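Local coordinates for protein CBIX (PDB 4CCS) that is the terminal enzyme of siroheme biosynthesis in a denitrifying bacterium, and probably inserts ferrous iron into sirohydrochlorin, at residues N4-H10 / C38-L44; L101-L105 / V209-V215; G119-A125 / R174-L180. All coordinates share one frame; numbering follows the deposited sequence.

Interaction 1 (N4-H10 / C38-L44). With EDO (1,2-ethanediol), chain D.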
loop_
_atom_site.group_PDB
_atom_site.type_symbol
_atom_site.label_atom_id
_atom_site.label_comp_id
_atom_site.label_asym_id
_atom_site.label_seq_id
_atom_site.Cartn_x
_atom_site.Cartn_y
_atom_site.Cartn_z
ATOM N N ASN A 4 22.406 4.655 -2.437
ATOM C CA ASN A 4 21.473 5.420 -1.594
ATOM C C ASN A 4 20.016 5.103 -1.958
ATOM O O ASN A 4 19.641 5.219 -3.128
ATOM C CB ASN A 4 21.740 6.925 -1.717
ATOM C CG ASN A 4 22.721 7.500 -0.717
ATOM O OD1 ASN A 4 23.140 6.854 0.252
ATOM N ND2 ASN A 4 23.064 8.766 -0.901
ATOM N N VAL A 5 19.207 4.673 -0.968
ATOM C CA VAL A 5 17.781 4.353 -1.185
ATOM C C VAL A 5 16.885 5.073 -0.171
ATOM O O VAL A 5 17.098 4.961 1.037
ATOM C CB VAL A 5 17.481 2.818 -1.239
ATOM C CG1 VAL A 5 15.992 2.538 -1.489
ATOM C CG2 VAL A 5 18.333 2.116 -2.299
ATOM N N LEU A 6 15.853 5.764 -0.669
ATOM C CA LEU A 6 14.888 6.434 0.191
ATOM C C LEU A 6 13.483 5.863 -0.052
ATOM O O LEU A 6 13.002 5.895 -1.180
ATOM C CB LEU A 6 14.960 7.960 -0.054
ATOM C CG LEU A 6 14.271 8.907 0.940
ATOM C CD1 LEU A 6 14.747 8.680 2.396
ATOM C CD2 LEU A 6 14.525 10.355 0.544
ATOM N N ILE A 7 12.868 5.292 0.998
ATOM C CA ILE A 7 11.491 4.756 0.994
ATOM C C ILE A 7 10.627 5.957 1.379
ATOM O O ILE A 7 10.793 6.513 2.473
ATOM C CB ILE A 7 11.304 3.584 1.991
ATOM C CG1 ILE A 7 12.381 2.470 1.839
ATOM C CG2 ILE A 7 9.880 3.012 1.931
ATOM C CD1 ILE A 7 12.663 1.870 0.478
ATOM N N VAL A 8 9.761 6.390 0.457
ATOM C CA VAL A 8 8.970 7.613 0.610
ATOM C C VAL A 8 7.478 7.343 0.745
ATOM O O VAL A 8 6.881 6.700 -0.118
ATOM C CB VAL A 8 9.287 8.605 -0.548
ATOM C CG1 VAL A 8 8.423 9.866 -0.469
ATOM C CG2 VAL A 8 10.770 8.978 -0.561
ATOM N N ALA A 9 6.876 7.875 1.810
ATOM C CA ALA A 9 5.435 7.793 2.017
ATOM C C ALA A 9 4.780 9.139 1.703
ATOM O O ALA A 9 5.402 10.200 1.886
ATOM C CB ALA A 9 5.137 7.420 3.453
ATOM N N HIS A 10 3.513 9.097 1.261
ATOM C CA HIS A 10 2.695 10.298 1.080
ATOM C C HIS A 10 2.475 10.885 2.471
ATOM O O HIS A 10 2.327 10.136 3.433
ATOM C CB HIS A 10 1.302 9.943 0.523
ATOM C CG HIS A 10 1.207 10.036 -0.960
ATOM N ND1 HIS A 10 1.636 11.157 -1.643
ATOM C CD2 HIS A 10 0.726 9.139 -1.847
ATOM C CE1 HIS A 10 1.430 10.893 -2.924
ATOM N NE2 HIS A 10 0.876 9.693 -3.090
ATOM N N CYS A 38 22.313 1.788 1.294
ATOM C CA CYS A 38 22.050 2.556 2.516
ATOM C C CYS A 38 20.572 2.947 2.416
ATOM O O CYS A 38 20.250 3.840 1.631
ATOM C CB CYS A 38 22.942 3.795 2.569
ATOM S SG CYS A 38 24.717 3.444 2.480
ATOM N N VAL A 39 19.695 2.265 3.145
ATOM C CA VAL A 39 18.240 2.460 3.105
ATOM C C VAL A 39 17.732 3.323 4.246
ATOM O O VAL A 39 17.962 3.003 5.408
ATOM C CB VAL A 39 17.500 1.090 3.073
ATOM C CG1 VAL A 39 15.996 1.270 2.806
ATOM C CG2 VAL A 39 18.123 0.150 2.038
ATOM N N ARG A 40 17.001 4.397 3.906
ATOM C CA ARG A 40 16.403 5.294 4.902
ATOM C C ARG A 40 14.937 5.545 4.536
ATOM O O ARG A 40 14.538 5.261 3.402
ATOM C CB ARG A 40 17.186 6.618 5.001
ATOM C CG ARG A 40 18.610 6.471 5.566
ATOM C CD ARG A 40 18.631 6.033 7.028
ATOM N NE ARG A 40 19.988 5.981 7.579
ATOM C CZ ARG A 40 20.792 4.922 7.526
ATOM N NH1 ARG A 40 20.391 3.800 6.937
ATOM N NH2 ARG A 40 22.000 4.973 8.063
ATOM N N GLY A 41 14.131 6.025 5.497
ATOM C CA GLY A 41 12.713 6.289 5.257
ATOM C C GLY A 41 12.363 7.769 5.426
ATOM O O GLY A 41 13.023 8.496 6.182
ATOM N N ALA A 42 11.318 8.213 4.714
ATOM C CA ALA A 42 10.839 9.596 4.783
ATOM C C ALA A 42 9.352 9.702 4.493
ATOM O O ALA A 42 8.810 8.958 3.669
ATOM C CB ALA A 42 11.610 10.468 3.787
ATOM N N THR A 43 8.698 10.659 5.159
ATOM C CA THR A 43 7.305 10.990 4.886
ATOM C C THR A 43 7.298 12.375 4.289
ATOM O O THR A 43 7.992 13.262 4.798
ATOM C CB THR A 43 6.390 10.896 6.114
ATOM O OG1 THR A 43 5.098 11.359 5.694
ATOM C CG2 THR A 43 6.878 11.741 7.303
ATOM N N LEU A 44 6.500 12.573 3.230
ATOM C CA LEU A 44 6.370 13.879 2.593
ATOM C C LEU A 44 5.659 14.898 3.510
ATOM O O LEU A 44 5.634 16.086 3.180
ATOM C CB LEU A 44 5.715 13.769 1.201
ATOM C CG LEU A 44 6.516 12.960 0.157
ATOM C CD1 LEU A 44 5.750 12.833 -1.138
ATOM C CD2 LEU A 44 7.913 13.560 -0.089
HETATM C C1 EDO D . 1.139 15.058 1.044
HETATM O O1 EDO D . 2.266 15.236 1.904
HETATM C C2 EDO D . 1.614 14.532 -0.305
HETATM O O2 EDO D . 2.350 13.335 -0.094
HETATM O O HOH W 1 3.079 9.636 6.196
#
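The imidazole of H10 stands obliquely beside CD1 of L44 where the two parallel strands of a beta-alpha-beta unit run out, and an ethanediol molecule, probably from the crystallisation liquor, meets its edge. The ethanediol O2 lies in the ring plane, 2.8 Å from H10 ND1, in a hydrogen bond that either partner could donate; the same diol also bonds to the backbone N of G11. F63 stacks on the H10 ring and F69 meets it edge-to-face, contacts that probably restrict its rotation. A second flat group, the guanidinium of R40, turns back on its own strand: NH1 donates to V39 O, which lies in the guanidinium plane. The carboxamide of N4 sets OD1 3.8 Å from C38 CB.

The unit, strand 4-9, helix 16-30 and strand 38-43, forms one border of the four-stranded parallel sheet of the N-terminal half. V5, I7 and A9 each give an N-H to, and take one on O from, strand 38-43 and the residue that follows it, whereas N4, L6 and V8 direct their backbone polar atoms to strand 57-61 and L62 just after it. Four CA-H...O contacts supplement the ladder.

On the face carrying L6, V8 and A42, L6 has CG anti to its backbone N (chi1 -167°), which brings CD1 to 3.9 Å from A42 CB and 3.6 Å from R40 O. The opposite face, with V5, I7 and V39, is covered by helices 16-30 and 215-226; here I7 CG1 lies 3.9 Å from V39 CG1. At the end of the ladder, a water donates to H10 O and accepts from T43 OG1. L44 folds back over the strand end, crossing V8 at about a right angle, with its CG 3.7 Å from V8 CG1.

Interaction 2 (L101-L105 / V209-V215)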
loop_
_atom_site.group_PDB
_atom_site.type_symbol
_atom_site.label_atom_id
_atom_site.label_comp_id
_atom_site.label_asym_id
_atom_site.label_seq_id
_atom_site.Cartn_x
_atom_site.Cartn_y
_atom_site.Cartn_z
ATOM N N LEU A 101 1.263 -11.636 -1.710
ATOM C CA LEU A 101 1.159 -11.202 -0.302
ATOM C C LEU A 101 -0.309 -11.132 0.167
ATOM O O LEU A 101 -0.632 -11.645 1.256
ATOM C CB LEU A 101 1.899 -9.864 -0.077
ATOM C CG LEU A 101 1.742 -9.223 1.318
ATOM C CD1 LEU A 101 2.228 -10.166 2.413
ATOM C CD2 LEU A 101 2.484 -7.944 1.383
ATOM N N CYS A 102 -1.197 -10.537 -0.664
ATOM C CA CYS A 102 -2.634 -10.427 -0.377
ATOM C C CYS A 102 -3.239 -11.809 -0.232
ATOM O O CYS A 102 -4.026 -12.043 0.686
ATOM C CB CYS A 102 -3.353 -9.622 -1.456
ATOM S SG CYS A 102 -2.864 -7.879 -1.528
ATOM N N LEU A 103 -2.857 -12.736 -1.131
ATOM C CA LEU A 103 -3.362 -14.114 -1.076
ATOM C C LEU A 103 -2.927 -14.839 0.202
ATOM O O LEU A 103 -3.764 -15.466 0.845
ATOM C CB LEU A 103 -2.994 -14.912 -2.350
ATOM C CG LEU A 103 -3.566 -16.341 -2.453
ATOM C CD1 LEU A 103 -5.093 -16.345 -2.446
ATOM C CD2 LEU A 103 -3.050 -17.051 -3.720
ATOM N N ALA A 104 -1.651 -14.730 0.587
ATOM C CA ALA A 104 -1.141 -15.378 1.799
ATOM C C ALA A 104 -1.840 -14.821 3.058
ATOM O O ALA A 104 -2.215 -15.592 3.939
ATOM C CB ALA A 104 0.356 -15.174 1.900
ATOM N N LEU A 105 -2.049 -13.484 3.124
ATOM C CA LEU A 105 -2.725 -12.886 4.289
ATOM C C LEU A 105 -4.169 -13.367 4.410
ATOM O O LEU A 105 -4.606 -13.731 5.504
ATOM C CB LEU A 105 -2.686 -11.352 4.209
ATOM C CG LEU A 105 -1.337 -10.685 4.447
ATOM C CD1 LEU A 105 -1.384 -9.247 3.975
ATOM C CD2 LEU A 105 -0.936 -10.739 5.946
ATOM N N VAL A 209 -2.523 -3.940 4.342
ATOM C CA VAL A 209 -1.477 -4.775 3.721
ATOM C C VAL A 209 -0.048 -4.230 3.962
ATOM O O VAL A 209 0.860 -5.038 4.150
ATOM C CB VAL A 209 -1.776 -5.053 2.216
ATOM C CG1 VAL A 209 -1.654 -3.785 1.349
ATOM C CG2 VAL A 209 -0.907 -6.190 1.671
ATOM N N GLY A 210 0.147 -2.889 4.004
ATOM C CA GLY A 210 1.462 -2.261 4.224
ATOM C C GLY A 210 2.142 -2.656 5.550
ATOM O O GLY A 210 3.363 -2.500 5.672
ATOM N N LEU A 211 1.378 -3.170 6.522
ATOM C CA LEU A 211 1.913 -3.579 7.835
ATOM C C LEU A 211 2.289 -5.062 7.910
ATOM O O LEU A 211 2.773 -5.507 8.956
ATOM C CB LEU A 211 0.944 -3.237 8.979
ATOM C CG LEU A 211 0.559 -1.760 9.169
ATOM C CD1 LEU A 211 -0.428 -1.617 10.317
ATOM C CD2 LEU A 211 1.786 -0.871 9.406
ATOM N N ALA A 212 2.075 -5.820 6.818
ATOM C CA ALA A 212 2.356 -7.262 6.800
ATOM C C ALA A 212 3.832 -7.590 7.053
ATOM O O ALA A 212 4.697 -6.828 6.634
ATOM C CB ALA A 212 1.887 -7.884 5.490
ATOM N N PRO A 213 4.132 -8.748 7.698
ATOM C CA PRO A 213 5.539 -9.094 7.976
ATOM C C PRO A 213 6.405 -9.286 6.741
ATOM O O PRO A 213 7.611 -9.049 6.807
ATOM C CB PRO A 213 5.459 -10.369 8.837
ATOM C CG PRO A 213 4.040 -10.783 8.873
ATOM C CD PRO A 213 3.192 -9.609 8.451
ATOM N N GLN A 214 5.800 -9.653 5.591
ATOM C CA GLN A 214 6.574 -9.885 4.364
ATOM C C GLN A 214 6.846 -8.625 3.544
ATOM O O GLN A 214 7.540 -8.724 2.542
ATOM C CB GLN A 214 5.918 -10.957 3.474
ATOM C CG GLN A 214 5.703 -12.298 4.161
ATOM C CD GLN A 214 4.437 -12.390 4.991
ATOM O OE1 GLN A 214 3.688 -11.420 5.170
ATOM N NE2 GLN A 214 4.191 -13.554 5.576
ATOM N N VAL A 215 6.288 -7.453 3.937
ATOM C CA VAL A 215 6.497 -6.219 3.172
ATOM C C VAL A 215 7.999 -5.825 3.083
ATOM O O VAL A 215 8.437 -5.537 1.976
ATOM C CB VAL A 215 5.591 -5.046 3.652
ATOM C CG1 VAL A 215 6.024 -3.716 3.030
ATOM C CG2 VAL A 215 4.121 -5.338 3.348
#
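Past one turn of helix, L101-L105, the chain at V209-V215 coils in two steps, a 3-10 segment closed by A212 N to V209 O at 3.0 Å and a type I beta turn from A212 to V215. No hydrogen bond joins the two segments; they meet through apolar side chains, with L101 at the middle. Its CG is anti to the backbone N (chi1 174°), which carries both methyls out from the helix towards the coil, where they part. CD2 goes to the valines, 3.8 Å from V209 CG2 and 3.7 Å from V215 CG2, while CD1 rests 3.8 Å from A212 CB and touches the amide oxygen OE1 of Q214, whose chain bends at chi2 to come over it.

L105, one turn further along the helix, rests CD1 against two of the same partners, 3.9 Å from both V209 CG2 and A212 CB. V209 puts CG2 anti to its own N, and that single methyl is shared by L101, L105 and, at 4.1 Å, the sulfur of C102. With an alanine in place of L101, both branches would be gone, which would probably open a gap between V209, A212 and V215 and leave the coil anchored on this side mainly by L105. F92 adds to the apolar surroundings of V209 and V215.

Helix 98-113 flanks the C-terminal sheet, and V215 begins helix 215-226, which packs against V5 and I7 of the N-terminal sheet. The contact thus lies at the junction of the two alpha/beta lobes, whose linkage by a returning C-terminal helix is consistent with the bilobal fold of class II chelatases.

Interaction 3 (G119-A125 / R174-L180)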
loop_
_atom_site.group_PDB
_atom_site.type_symbol
_atom_site.label_atom_id
_atom_site.label_comp_id
_atom_site.label_asym_id
_atom_site.label_seq_id
_atom_site.Cartn_x
_atom_site.Cartn_y
_atom_site.Cartn_z
ATOM N N GLY A 119 -15.141 -21.152 0.215
ATOM C CA GLY A 119 -16.475 -20.778 0.696
ATOM C C GLY A 119 -16.491 -19.388 1.378
ATOM O O GLY A 119 -17.454 -19.070 2.065
ATOM N N THR A 120 -15.428 -18.574 1.190
ATOM C CA THR A 120 -15.306 -17.242 1.795
ATOM C C THR A 120 -15.393 -16.155 0.719
ATOM O O THR A 120 -14.775 -16.279 -0.337
ATOM C CB THR A 120 -14.009 -17.148 2.643
ATOM O OG1 THR A 120 -13.993 -18.210 3.596
ATOM C CG2 THR A 120 -13.884 -15.820 3.404
ATOM N N ARG A 121 -16.142 -15.081 1.014
ATOM C CA ARG A 121 -16.330 -13.933 0.136
ATOM C C ARG A 121 -15.225 -12.911 0.469
ATOM O O ARG A 121 -14.986 -12.637 1.649
ATOM C CB ARG A 121 -17.740 -13.355 0.380
ATOM C CG ARG A 121 -18.110 -12.118 -0.399
ATOM C CD ARG A 121 -18.292 -12.376 -1.888
ATOM N NE ARG A 121 -19.065 -11.317 -2.539
ATOM C CZ ARG A 121 -18.575 -10.126 -2.865
ATOM N NH1 ARG A 121 -17.311 -9.817 -2.578
ATOM N NH2 ARG A 121 -19.353 -9.216 -3.436
ATOM N N LEU A 122 -14.576 -12.343 -0.565
ATOM C CA LEU A 122 -13.488 -11.383 -0.373
ATOM C C LEU A 122 -13.824 -9.969 -0.779
ATOM O O LEU A 122 -14.444 -9.756 -1.817
ATOM C CB LEU A 122 -12.213 -11.848 -1.103
ATOM C CG LEU A 122 -11.721 -13.254 -0.734
ATOM C CD1 LEU A 122 -10.476 -13.599 -1.517
ATOM C CD2 LEU A 122 -11.491 -13.387 0.778
ATOM N N LEU A 123 -13.405 -8.997 0.045
ATOM C CA LEU A 123 -13.583 -7.572 -0.237
ATOM C C LEU A 123 -12.245 -6.833 -0.122
ATOM O O LEU A 123 -11.635 -6.795 0.950
ATOM C CB LEU A 123 -14.645 -6.942 0.677
ATOM C CG LEU A 123 -14.956 -5.456 0.458
ATOM C CD1 LEU A 123 -15.666 -5.213 -0.896
ATOM C CD2 LEU A 123 -15.795 -4.929 1.602
ATOM N N VAL A 124 -11.798 -6.260 -1.233
ATOM C CA VAL A 124 -10.558 -5.489 -1.275
ATOM C C VAL A 124 -11.009 -4.031 -1.093
ATOM O O VAL A 124 -11.734 -3.503 -1.947
ATOM C CB VAL A 124 -9.786 -5.712 -2.605
ATOM C CG1 VAL A 124 -8.614 -4.738 -2.740
ATOM C CG2 VAL A 124 -9.317 -7.165 -2.737
ATOM N N ALA A 125 -10.643 -3.412 0.044
ATOM C CA ALA A 125 -11.015 -2.016 0.324
ATOM C C ALA A 125 -9.835 -1.103 0.037
ATOM O O ALA A 125 -8.746 -1.345 0.533
ATOM C CB ALA A 125 -11.461 -1.872 1.777
ATOM N N ARG A 174 -19.203 -15.173 6.523
ATOM C CA ARG A 174 -17.916 -15.712 6.069
ATOM C C ARG A 174 -17.410 -14.850 4.943
ATOM O O ARG A 174 -17.615 -15.131 3.755
ATOM C CB ARG A 174 -18.018 -17.197 5.668
ATOM C CG ARG A 174 -18.075 -18.123 6.859
ATOM C CD ARG A 174 -18.252 -19.556 6.425
ATOM N NE ARG A 174 -18.245 -20.454 7.579
ATOM C CZ ARG A 174 -17.961 -21.749 7.517
ATOM N NH1 ARG A 174 -17.673 -22.318 6.351
ATOM N NH2 ARG A 174 -17.961 -22.486 8.618
ATOM N N ALA A 175 -16.825 -13.726 5.345
ATOM C CA ALA A 175 -16.277 -12.713 4.461
ATOM C C ALA A 175 -15.052 -12.101 5.108
ATOM O O ALA A 175 -14.976 -12.001 6.337
ATOM C CB ALA A 175 -17.322 -11.633 4.179
ATOM N N ILE A 176 -14.069 -11.724 4.283
ATOM C CA ILE A 176 -12.827 -11.118 4.755
ATOM C C ILE A 176 -12.599 -9.851 3.950
ATOM O O ILE A 176 -12.611 -9.890 2.713
ATOM C CB ILE A 176 -11.597 -12.073 4.621
ATOM C CG1 ILE A 176 -11.716 -13.333 5.499
ATOM C CG2 ILE A 176 -10.278 -11.346 4.902
ATOM C CD1 ILE A 176 -10.812 -14.489 5.096
ATOM N N CYS A 177 -12.347 -8.744 4.661
ATOM C CA CYS A 177 -11.981 -7.476 4.058
ATOM C C CYS A 177 -10.483 -7.191 4.299
ATOM O O CYS A 177 -10.019 -7.133 5.446
ATOM C CB CYS A 177 -12.854 -6.337 4.584
ATOM S SG CYS A 177 -12.391 -4.714 3.935
ATOM N N LEU A 178 -9.736 -7.009 3.207
ATOM C CA LEU A 178 -8.324 -6.643 3.242
ATOM C C LEU A 178 -8.179 -5.168 2.806
ATOM O O LEU A 178 -8.507 -4.846 1.651
ATOM C CB LEU A 178 -7.502 -7.557 2.311
ATOM C CG LEU A 178 -6.004 -7.213 2.194
ATOM C CD1 LEU A 178 -5.279 -7.293 3.583
ATOM C CD2 LEU A 178 -5.335 -8.116 1.178
ATOM N N PRO A 179 -7.675 -4.278 3.698
ATOM C CA PRO A 179 -7.466 -2.867 3.324
ATOM C C PRO A 179 -6.189 -2.757 2.501
ATOM O O PRO A 179 -5.091 -3.066 2.982
ATOM C CB PRO A 179 -7.329 -2.141 4.673
ATOM C CG PRO A 179 -7.986 -3.051 5.667
ATOM C CD PRO A 179 -7.643 -4.438 5.164
ATOM N N LEU A 180 -6.339 -2.330 1.245
ATOM C CA LEU A 180 -5.222 -2.196 0.339
ATOM C C LEU A 180 -4.616 -0.803 0.496
ATOM O O LEU A 180 -4.839 0.078 -0.330
ATOM C CB LEU A 180 -5.689 -2.528 -1.095
ATOM C CG LEU A 180 -4.600 -2.840 -2.107
ATOM C CD1 LEU A 180 -4.054 -4.245 -1.883
ATOM C CD2 LEU A 180 -5.153 -2.696 -3.531
HETATM O O HOH W 2 -19.088 -16.801 2.143
#
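The carbonyl oxygen of R174 is gripped twice, by the N-H of R121 at 3.1 Å and by a water at 2.7 Å that also donates to G119 O. The bond from R121 N is almost straight at hydrogen (177°), although the donor is tilted from the carbonyl plane. From here strands 121-125 and 175-179 run parallel as central neighbours of the C-terminal sheet, whose 2-1-3-4 order fits a flavodoxin-like, doubly wound alpha/beta fold, as in chelatases.

Side chains divide between two helical layers. L122, V124, I176 and L178 share one face, where L122, V124 and L178 meet helices 98-113 and 134-146 between them; L122 and I176 lie side by side, pointing the same way, and T120 CG2 reaches I176 CD1 at 3.8 Å. On the other face L123 and A125 meet helix 164-167, while the guanidinium of R121 leads away to T154, whose OG1 bonds its NH1.

C177 holds SG anti to its backbone N (chi1 177°), directing the sulfur along the strand to 3.7 Å from A125 CB. Beyond P179 the ladder continues: L180 N donates to A125 O at 2.7 Å, and L180 CB points across to lie 4.0 Å from V124 CG1.

How the interactions relate
From the N terminus, interaction 1 closes the first loop when strand 38-43, after helix 16-30, returns beside strand 4-9. The chain then completes the N-terminal sheet and enters helix 98-113, where interaction 2 opens. Before it closes more than a hundred residues later, 119-125 and 174-180 pair, so interaction 3 is nested inside interaction 2, and interaction 1 precedes both in series. Interactions 2 and 3 touch: V209 N is probably hydrogen-bonded to P179 O, and C102 packs on L178 and L180. Interactions 1 and 3 order separate sheets, their centres about 30 Å apart on opposite sides of the molecule's centre, while interaction 2 lies where the halves join.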